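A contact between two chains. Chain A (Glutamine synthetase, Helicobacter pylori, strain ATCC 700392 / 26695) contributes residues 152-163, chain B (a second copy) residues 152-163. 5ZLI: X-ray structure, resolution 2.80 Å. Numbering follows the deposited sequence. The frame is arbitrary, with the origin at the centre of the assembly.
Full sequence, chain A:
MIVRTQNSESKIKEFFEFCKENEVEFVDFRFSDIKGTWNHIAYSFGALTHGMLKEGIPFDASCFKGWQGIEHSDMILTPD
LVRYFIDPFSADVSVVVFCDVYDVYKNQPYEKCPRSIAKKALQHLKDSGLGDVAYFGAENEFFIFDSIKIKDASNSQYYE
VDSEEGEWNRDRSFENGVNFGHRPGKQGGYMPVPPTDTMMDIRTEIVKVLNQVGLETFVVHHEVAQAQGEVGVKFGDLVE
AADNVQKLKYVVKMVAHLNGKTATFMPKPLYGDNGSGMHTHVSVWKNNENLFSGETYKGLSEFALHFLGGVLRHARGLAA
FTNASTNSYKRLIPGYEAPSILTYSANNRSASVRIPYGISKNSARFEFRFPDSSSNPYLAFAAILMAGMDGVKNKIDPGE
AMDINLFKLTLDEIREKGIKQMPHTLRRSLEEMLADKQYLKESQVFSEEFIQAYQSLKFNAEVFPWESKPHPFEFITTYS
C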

ATOM      1  N   ASP A 152     -10.349  27.885  -0.911  1.00 44.24           N
ATOM      2  CA  ASP A 152     -11.430  28.860  -1.006  1.00 41.11           C
ATOM      3  C   ASP A 152     -12.534  28.211  -1.826  1.00 37.97           C
ATOM      4  O   ASP A 152     -12.367  27.997  -3.029  1.00 40.86           O
ATOM      5  CB  ASP A 152     -10.900  30.133  -1.666  1.00 41.99           C
ATOM      6  CG  ASP A 152     -11.881  31.296  -1.622  1.00 57.59           C
ATOM      7  OD1 ASP A 152     -13.059  31.105  -1.231  1.00 58.42           O
ATOM      8  OD2 ASP A 152     -11.451  32.421  -1.977  1.00 55.50           O
ATOM      9  N   ALA A 153     -13.643  27.870  -1.176  1.00 34.95           N
ATOM     10  CA  ALA A 153     -14.692  27.149  -1.873  1.00 29.55           C
ATOM     11  C   ALA A 153     -16.002  27.238  -1.105  1.00 32.46           C
ATOM     12  O   ALA A 153     -16.038  27.590   0.078  1.00 30.68           O
ATOM     13  CB  ALA A 153     -14.298  25.688  -2.088  1.00 28.68           C
ATOM     14  N   SER A 154     -17.078  26.910  -1.825  1.00 36.50           N
ATOM     15  CA  SER A 154     -18.435  26.832  -1.300  1.00 30.19           C
ATOM     16  C   SER A 154     -18.507  26.118   0.047  1.00 30.05           C
ATOM     17  O   SER A 154     -19.151  26.583   0.990  1.00 32.69           O
ATOM     18  CB  SER A 154     -19.299  26.112  -2.339  1.00 36.70           C
ATOM     19  OG  SER A 154     -20.680  26.227  -2.079  1.00 44.90           O
ATOM     20  N   ASN A 155     -17.856  24.977   0.158  1.00 29.46           N
ATOM     21  CA  ASN A 155     -18.042  24.145   1.326  1.00 30.72           C
ATOM     22  C   ASN A 155     -16.839  24.139   2.241  1.00 29.29           C
ATOM     23  O   ASN A 155     -16.888  23.494   3.290  1.00 29.76           O
ATOM     24  CB  ASN A 155     -18.314  22.706   0.885  1.00 31.78           C
ATOM     25  CG  ASN A 155     -17.102  22.079   0.202  1.00 32.55           C
ATOM     26  OD1 ASN A 155     -16.530  22.657  -0.739  1.00 31.98           O
ATOM     27  ND2 ASN A 155     -16.709  20.892   0.666  1.00 33.17           N
ATOM     28  N   SER A 156     -15.781  24.863   1.903  1.00 26.57           N
ATOM     29  CA  SER A 156     -14.567  24.716   2.691  1.00 36.95           C
ATOM     30  C   SER A 156     -13.687  25.936   2.524  1.00 32.06           C
ATOM     31  O   SER A 156     -13.349  26.296   1.392  1.00 28.85           O
ATOM     32  CB  SER A 156     -13.784  23.465   2.297  1.00 35.53           C
ATOM     33  OG  SER A 156     -12.675  23.314   3.162  1.00 35.84           O
ATOM     34  N   GLN A 157     -13.310  26.540   3.656  1.00 27.51           N
ATOM     35  CA  GLN A 157     -12.228  27.509   3.739  1.00 32.80           C
ATOM     36  C   GLN A 157     -11.066  26.900   4.526  1.00 33.01           C
ATOM     37  O   GLN A 157     -11.282  26.347   5.611  1.00 36.59           O
ATOM     38  CB  GLN A 157     -12.716  28.788   4.432  1.00 31.07           C
ATOM     39  CG  GLN A 157     -13.867  29.512   3.747  1.00 31.96           C
ATOM     40  CD  GLN A 157     -13.502  30.062   2.390  1.00 33.31           C
ATOM     41  OE1 GLN A 157     -12.419  30.602   2.184  1.00 37.13           O
ATOM     42  NE2 GLN A 157     -14.411  29.908   1.444  1.00 36.79           N
ATOM     43  N   TYR A 158      -9.825  27.105   4.064  1.00 31.24           N
ATOM     44  CA  TYR A 158      -8.717  26.345   4.654  1.00 34.51           C
ATOM     45  C   TYR A 158      -7.388  27.047   4.469  1.00 26.99           C
ATOM     46  O   TYR A 158      -7.125  27.585   3.396  1.00 28.87           O
ATOM     47  CB  TYR A 158      -8.608  24.956   4.031  1.00 37.90           C
ATOM     48  CG  TYR A 158      -7.305  24.203   4.295  1.00 30.66           C
ATOM     49  CD1 TYR A 158      -7.033  23.713   5.566  1.00 32.56           C
ATOM     50  CD2 TYR A 158      -6.419  23.886   3.270  1.00 25.78           C
ATOM     51  CE1 TYR A 158      -5.891  22.997   5.844  1.00 30.82           C
ATOM     52  CE2 TYR A 158      -5.267  23.148   3.531  1.00 28.41           C
ATOM     53  CZ  TYR A 158      -5.010  22.714   4.840  1.00 36.08           C
ATOM     54  OH  TYR A 158      -3.889  21.984   5.193  1.00 39.41           O
ATOM     55  N   TYR A 159      -6.598  27.113   5.541  1.00 25.38           N
ATOM     56  CA  TYR A 159      -5.194  27.484   5.413  1.00 30.39           C
ATOM     57  C   TYR A 159      -4.347  26.670   6.364  1.00 30.64           C
ATOM     58  O   TYR A 159      -4.808  26.200   7.405  1.00 28.20           O
ATOM     59  CB  TYR A 159      -4.924  28.979   5.650  1.00 26.63           C
ATOM     60  CG  TYR A 159      -4.671  29.435   7.066  1.00 25.42           C
ATOM     61  CD1 TYR A 159      -3.419  29.321   7.652  1.00 28.06           C
ATOM     62  CD2 TYR A 159      -5.671  30.039   7.800  1.00 26.34           C
ATOM     63  CE1 TYR A 159      -3.186  29.771   8.950  1.00 23.85           C
ATOM     64  CE2 TYR A 159      -5.451  30.496   9.079  1.00 26.19           C
ATOM     65  CZ  TYR A 159      -4.205  30.362   9.654  1.00 29.61           C
ATOM     66  OH  TYR A 159      -4.001  30.829  10.943  1.00 31.07           O
ATOM     67  N   GLU A 160      -3.085  26.532   5.989  1.00 35.49           N
ATOM     68  CA  GLU A 160      -2.098  25.925   6.864  1.00 33.50           C
ATOM     69  C   GLU A 160      -0.713  26.330   6.365  1.00 34.15           C
ATOM     70  O   GLU A 160      -0.267  25.877   5.305  1.00 38.74           O
ATOM     71  CB  GLU A 160      -2.240  24.425   6.900  1.00 34.71           C
ATOM     72  CG  GLU A 160      -1.188  23.849   7.785  1.00 35.65           C
ATOM     73  CD  GLU A 160      -0.948  22.417   7.511  1.00 43.29           C
ATOM     74  OE1 GLU A 160      -0.477  21.725   8.445  1.00 50.78           O
ATOM     75  OE2 GLU A 160      -1.211  21.994   6.353  1.00 42.93           O
ATOM     76  N   VAL A 161      -0.019  27.112   7.155  1.00 30.28           N
ATOM     77  CA  VAL A 161       1.373  27.377   6.893  1.00 30.45           C
ATOM     78  C   VAL A 161       2.169  26.230   7.481  1.00 38.97           C
ATOM     79  O   VAL A 161       1.654  25.443   8.275  1.00 40.86           O
ATOM     80  CB  VAL A 161       1.815  28.707   7.523  1.00 32.96           C
ATOM     81  CG1 VAL A 161       1.015  29.892   6.984  1.00 27.84           C
ATOM     82  CG2 VAL A 161       1.713  28.623   9.045  1.00 25.71           C
ATOM     83  N   ASP A 162       3.399  26.056   7.010  1.00 39.85           N
ATOM     84  CA  ASP A 162       4.220  25.059   7.673  1.00 35.78           C
ATOM     85  C   ASP A 162       5.677  25.510   7.691  1.00 41.65           C
ATOM     86  O   ASP A 162       6.177  26.129   6.742  1.00 34.88           O
ATOM     87  CB  ASP A 162       4.083  23.677   7.047  1.00 38.87           C
ATOM     88  CG  ASP A 162       4.282  22.590   8.070  1.00 41.57           C
ATOM     89  OD1 ASP A 162       3.389  22.430   8.931  1.00 43.52           O
ATOM     90  OD2 ASP A 162       5.351  21.959   8.072  1.00 41.72           O
ATOM     91  N   SER A 163       6.347  25.167   8.785  1.00 43.36           N
ATOM     92  CA  SER A 163       7.720  25.545   9.074  1.00 43.17           C
ATOM     93  C   SER A 163       8.282  24.427   9.939  1.00 47.05           C
ATOM     94  O   SER A 163       7.574  23.921  10.809  1.00 45.61           O
ATOM     95  CB  SER A 163       7.769  26.897   9.814  1.00 34.25           C
ATOM     96  OG  SER A 163       9.065  27.453   9.853  1.00 31.10           O
TER
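Chain B, residues 152-163: DASNSQYYEVDS

What holds the two copies together most firmly? Backbone hydrogen bonds run between the strands in matched pairs about a central residue. Tyr159(A) N donates a hydrogen bond to Gln157(B) O at 2.8 Å, nearly in line, and Tyr159(B) N donates one to Gln157(A) O at 3.0 Å. Farther out, Val161(B) N reaches Asn155(A) O at 3.0 Å, while Val161(A) N reaches Asn155(B) O at 3.1 Å along a more bent path.

How do side chains extend this ladder? Asn155(A) and Asn155(B) each add a side-chain amide to the carbonyl of the valine whose NH their own carbonyl already receives: Asn155(A) ND2 donates to Val161(B) O at 2.9 Å, and Asn155(B) ND2 to Val161(A) O at 3.3 Å. Each asparagine thus grips both polar groups of one valine backbone, with chi1 near 66° in both copies. The serine hydroxyls donate as well, Ser156(A) OG to Tyr159(B) O at a very short 2.4 Å and Ser156(B) OG to Tyr159(A) O at 2.7 Å.

How does chain B run over chain A? Residues 156-162 of chain B form an extended strand, entered through a type I turn from Ala153(B) to Ser156(B). It lies antiparallel to the chain A strand, with 154° between their N-to-C directions and a closest axial approach of 4.7 Å. The register centres on Tyr158(A) and Tyr158(B), whose CA atoms, Tyr158(A) CA and Tyr158(B) CA, are 4.2 Å apart in a non-hydrogen-bonded pair. Toward one end Ser156(A) CA sits 4.3 Å from Glu160(B) CA; toward the other, Glu160(A) CA sits 4.2 Å from Ser156(B) CA. Such close spacing also permits CA-H...O contacts, among them Tyr158(B) CA to Gln157(A) O at 3.4 Å and Glu160(A) CA to Asn155(B) O at 3.2 Å.

What packs around the polar core? The side chains of Tyr158(A) and Tyr158(B) share a face of the sheet and meet at 3.2 Å between Tyr158(A) CD1 and Tyr158(B) CD2, their ring planes inclined at 81°. The rings of Tyr159(A) and Tyr159(B) instead lie across the partner backbone: Ser156(A) CA stands over the face of the Tyr159(B) ring, and Ser156(B) CA over that of Tyr159(A). Beyond them, Asn155(A) CB touches Val161(B) CG2 at 3.6 Å, and Val161(A) CG2 meets Asn155(B) CB at 3.7 Å. Together the two stretches bury 740 Å², counting both sides.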

ATOM      1  N   ASP B 152      -8.750  24.549  14.476  1.00 48.34           N
ATOM      2  CA  ASP B 152      -8.342  25.832  15.064  1.00 39.41           C
ATOM      3  C   ASP B 152      -6.986  25.613  15.694  1.00 38.92           C
ATOM      4  O   ASP B 152      -6.868  24.836  16.648  1.00 43.07           O
ATOM      5  CB  ASP B 152      -9.284  26.363  16.145  1.00 35.11           C
ATOM      6  CG  ASP B 152      -8.864  27.776  16.646  1.00 48.03           C
ATOM      7  OD1 ASP B 152      -8.790  28.702  15.804  1.00 48.43           O
ATOM      8  OD2 ASP B 152      -8.519  27.952  17.848  1.00 44.13           O
ATOM      9  N   ALA B 153      -5.964  26.264  15.141  1.00 37.21           N
ATOM     10  CA  ALA B 153      -4.620  26.106  15.668  1.00 32.08           C
ATOM     11  C   ALA B 153      -3.766  27.277  15.223  1.00 33.32           C
ATOM     12  O   ALA B 153      -4.114  28.026  14.294  1.00 28.11           O
ATOM     13  CB  ALA B 153      -3.982  24.784  15.241  1.00 22.78           C
ATOM     14  N   SER B 154      -2.623  27.386  15.909  1.00 34.94           N
ATOM     15  CA  SER B 154      -1.596  28.372  15.618  1.00 26.59           C
ATOM     16  C   SER B 154      -1.411  28.548  14.123  1.00 27.93           C
ATOM     17  O   SER B 154      -1.519  29.660  13.606  1.00 32.71           O
ATOM     18  CB  SER B 154      -0.280  27.898  16.273  1.00 33.29           C
ATOM     19  OG  SER B 154       0.745  28.886  16.285  1.00 34.37           O
ATOM     20  N   ASN B 155      -1.227  27.445  13.399  1.00 28.42           N
ATOM     21  CA  ASN B 155      -0.779  27.476  12.009  1.00 29.37           C
ATOM     22  C   ASN B 155      -1.832  27.035  10.997  1.00 32.38           C
ATOM     23  O   ASN B 155      -1.491  26.806   9.834  1.00 27.46           O
ATOM     24  CB  ASN B 155       0.447  26.592  11.840  1.00 38.33           C
ATOM     25  CG  ASN B 155       0.127  25.153  12.056  1.00 32.14           C
ATOM     26  OD1 ASN B 155      -0.407  24.801  13.101  1.00 33.84           O
ATOM     27  ND2 ASN B 155       0.391  24.318  11.060  1.00 28.53           N
ATOM     28  N   SER B 156      -3.077  26.826  11.416  1.00 32.93           N
ATOM     29  CA  SER B 156      -4.074  26.301  10.496  1.00 29.12           C
ATOM     30  C   SER B 156      -5.456  26.640  11.017  1.00 30.28           C
ATOM     31  O   SER B 156      -5.818  26.218  12.115  1.00 31.31           O
ATOM     32  CB  SER B 156      -3.921  24.794  10.351  1.00 32.68           C
ATOM     33  OG  SER B 156      -4.814  24.296   9.376  1.00 39.46           O
ATOM     34  N   GLN B 157      -6.239  27.338  10.200  1.00 29.26           N
ATOM     35  CA  GLN B 157      -7.681  27.426  10.347  1.00 28.32           C
ATOM     36  C   GLN B 157      -8.287  26.648   9.192  1.00 34.73           C
ATOM     37  O   GLN B 157      -7.707  26.606   8.104  1.00 31.71           O
ATOM     38  CB  GLN B 157      -8.173  28.874  10.356  1.00 29.82           C
ATOM     39  CG  GLN B 157      -7.706  29.674  11.548  1.00 35.31           C
ATOM     40  CD  GLN B 157      -8.327  29.167  12.837  1.00 33.92           C
ATOM     41  OE1 GLN B 157      -9.504  28.859  12.879  1.00 34.87           O
ATOM     42  NE2 GLN B 157      -7.528  29.063  13.881  1.00 37.08           N
ATOM     43  N   TYR B 158      -9.389  25.940   9.463  1.00 37.92           N
ATOM     44  CA  TYR B 158      -9.925  25.010   8.482  1.00 34.66           C
ATOM     45  C   TYR B 158     -11.315  24.521   8.799  1.00 34.57           C
ATOM     46  O   TYR B 158     -11.570  24.076   9.917  1.00 35.67           O
ATOM     47  CB  TYR B 158      -9.018  23.810   8.370  1.00 36.79           C
ATOM     48  CG  TYR B 158      -9.628  22.556   7.762  1.00 39.57           C
ATOM     49  CD1 TYR B 158      -9.863  21.433   8.559  1.00 33.62           C
ATOM     50  CD2 TYR B 158      -9.908  22.466   6.395  1.00 36.44           C
ATOM     51  CE1 TYR B 158     -10.355  20.271   8.029  1.00 34.69           C
ATOM     52  CE2 TYR B 158     -10.410  21.294   5.847  1.00 33.60           C
ATOM     53  CZ  TYR B 158     -10.629  20.199   6.673  1.00 40.51           C
ATOM     54  OH  TYR B 158     -11.128  19.020   6.150  1.00 46.49           O
ATOM     55  N   TYR B 159     -12.195  24.537   7.802  1.00 33.59           N
ATOM     56  CA  TYR B 159     -13.481  23.866   7.896  1.00 31.68           C
ATOM     57  C   TYR B 159     -13.788  23.152   6.588  1.00 36.60           C
ATOM     58  O   TYR B 159     -13.267  23.480   5.518  1.00 32.55           O
ATOM     59  CB  TYR B 159     -14.615  24.839   8.280  1.00 30.19           C
ATOM     60  CG  TYR B 159     -15.263  25.632   7.154  1.00 31.31           C
ATOM     61  CD1 TYR B 159     -16.235  25.066   6.328  1.00 34.56           C
ATOM     62  CD2 TYR B 159     -14.971  26.977   6.981  1.00 32.14           C
ATOM     63  CE1 TYR B 159     -16.846  25.803   5.326  1.00 31.81           C
ATOM     64  CE2 TYR B 159     -15.583  27.726   5.991  1.00 30.60           C
ATOM     65  CZ  TYR B 159     -16.515  27.130   5.165  1.00 33.93           C
ATOM     66  OH  TYR B 159     -17.119  27.860   4.165  1.00 35.91           O
ATOM     67  N   GLU B 160     -14.648  22.155   6.695  1.00 32.79           N
ATOM     68  CA  GLU B 160     -15.144  21.489   5.508  1.00 33.27           C
ATOM     69  C   GLU B 160     -16.459  20.805   5.839  1.00 43.22           C
ATOM     70  O   GLU B 160     -16.486  19.839   6.617  1.00 40.14           O
ATOM     71  CB  GLU B 160     -14.155  20.480   4.995  1.00 35.94           C
ATOM     72  CG  GLU B 160     -14.718  19.733   3.809  1.00 38.76           C
ATOM     73  CD  GLU B 160     -13.992  18.437   3.550  1.00 58.28           C
ATOM     74  OE1 GLU B 160     -14.585  17.361   3.846  1.00 56.70           O
ATOM     75  OE2 GLU B 160     -12.828  18.512   3.065  1.00 57.82           O
ATOM     76  N   VAL B 161     -17.524  21.281   5.248  1.00 33.54           N
ATOM     77  CA  VAL B 161     -18.756  20.523   5.288  1.00 32.51           C
ATOM     78  C   VAL B 161     -18.744  19.632   4.063  1.00 41.83           C
ATOM     79  O   VAL B 161     -18.106  19.942   3.052  1.00 39.28           O
ATOM     80  CB  VAL B 161     -19.976  21.446   5.301  1.00 32.10           C
ATOM     81  CG1 VAL B 161     -19.989  22.191   6.596  1.00 33.86           C
ATOM     82  CG2 VAL B 161     -19.894  22.392   4.144  1.00 26.61           C
ATOM     83  N   ASP B 162     -19.455  18.518   4.136  1.00 40.25           N
ATOM     84  CA  ASP B 162     -19.535  17.655   2.985  1.00 35.77           C
ATOM     85  C   ASP B 162     -20.928  17.068   2.950  1.00 39.99           C
ATOM     86  O   ASP B 162     -21.549  16.832   3.990  1.00 36.10           O
ATOM     87  CB  ASP B 162     -18.477  16.555   2.991  1.00 41.87           C
ATOM     88  CG  ASP B 162     -18.082  16.120   1.579  1.00 53.44           C
ATOM     89  OD1 ASP B 162     -17.432  16.933   0.881  1.00 53.58           O
ATOM     90  OD2 ASP B 162     -18.431  14.990   1.158  1.00 55.22           O
ATOM     91  N   SER B 163     -21.413  16.870   1.727  1.00 39.72           N
ATOM     92  CA  SER B 163     -22.746  16.374   1.453  1.00 39.75           C
ATOM     93  C   SER B 163     -22.702  15.616   0.146  1.00 43.48           C
ATOM     94  O   SER B 163     -21.913  15.944  -0.745  1.00 41.60           O
ATOM     95  CB  SER B 163     -23.776  17.496   1.324  1.00 36.08           C
ATOM     96  OG  SER B 163     -25.086  16.948   1.346  1.00 44.35           O
TER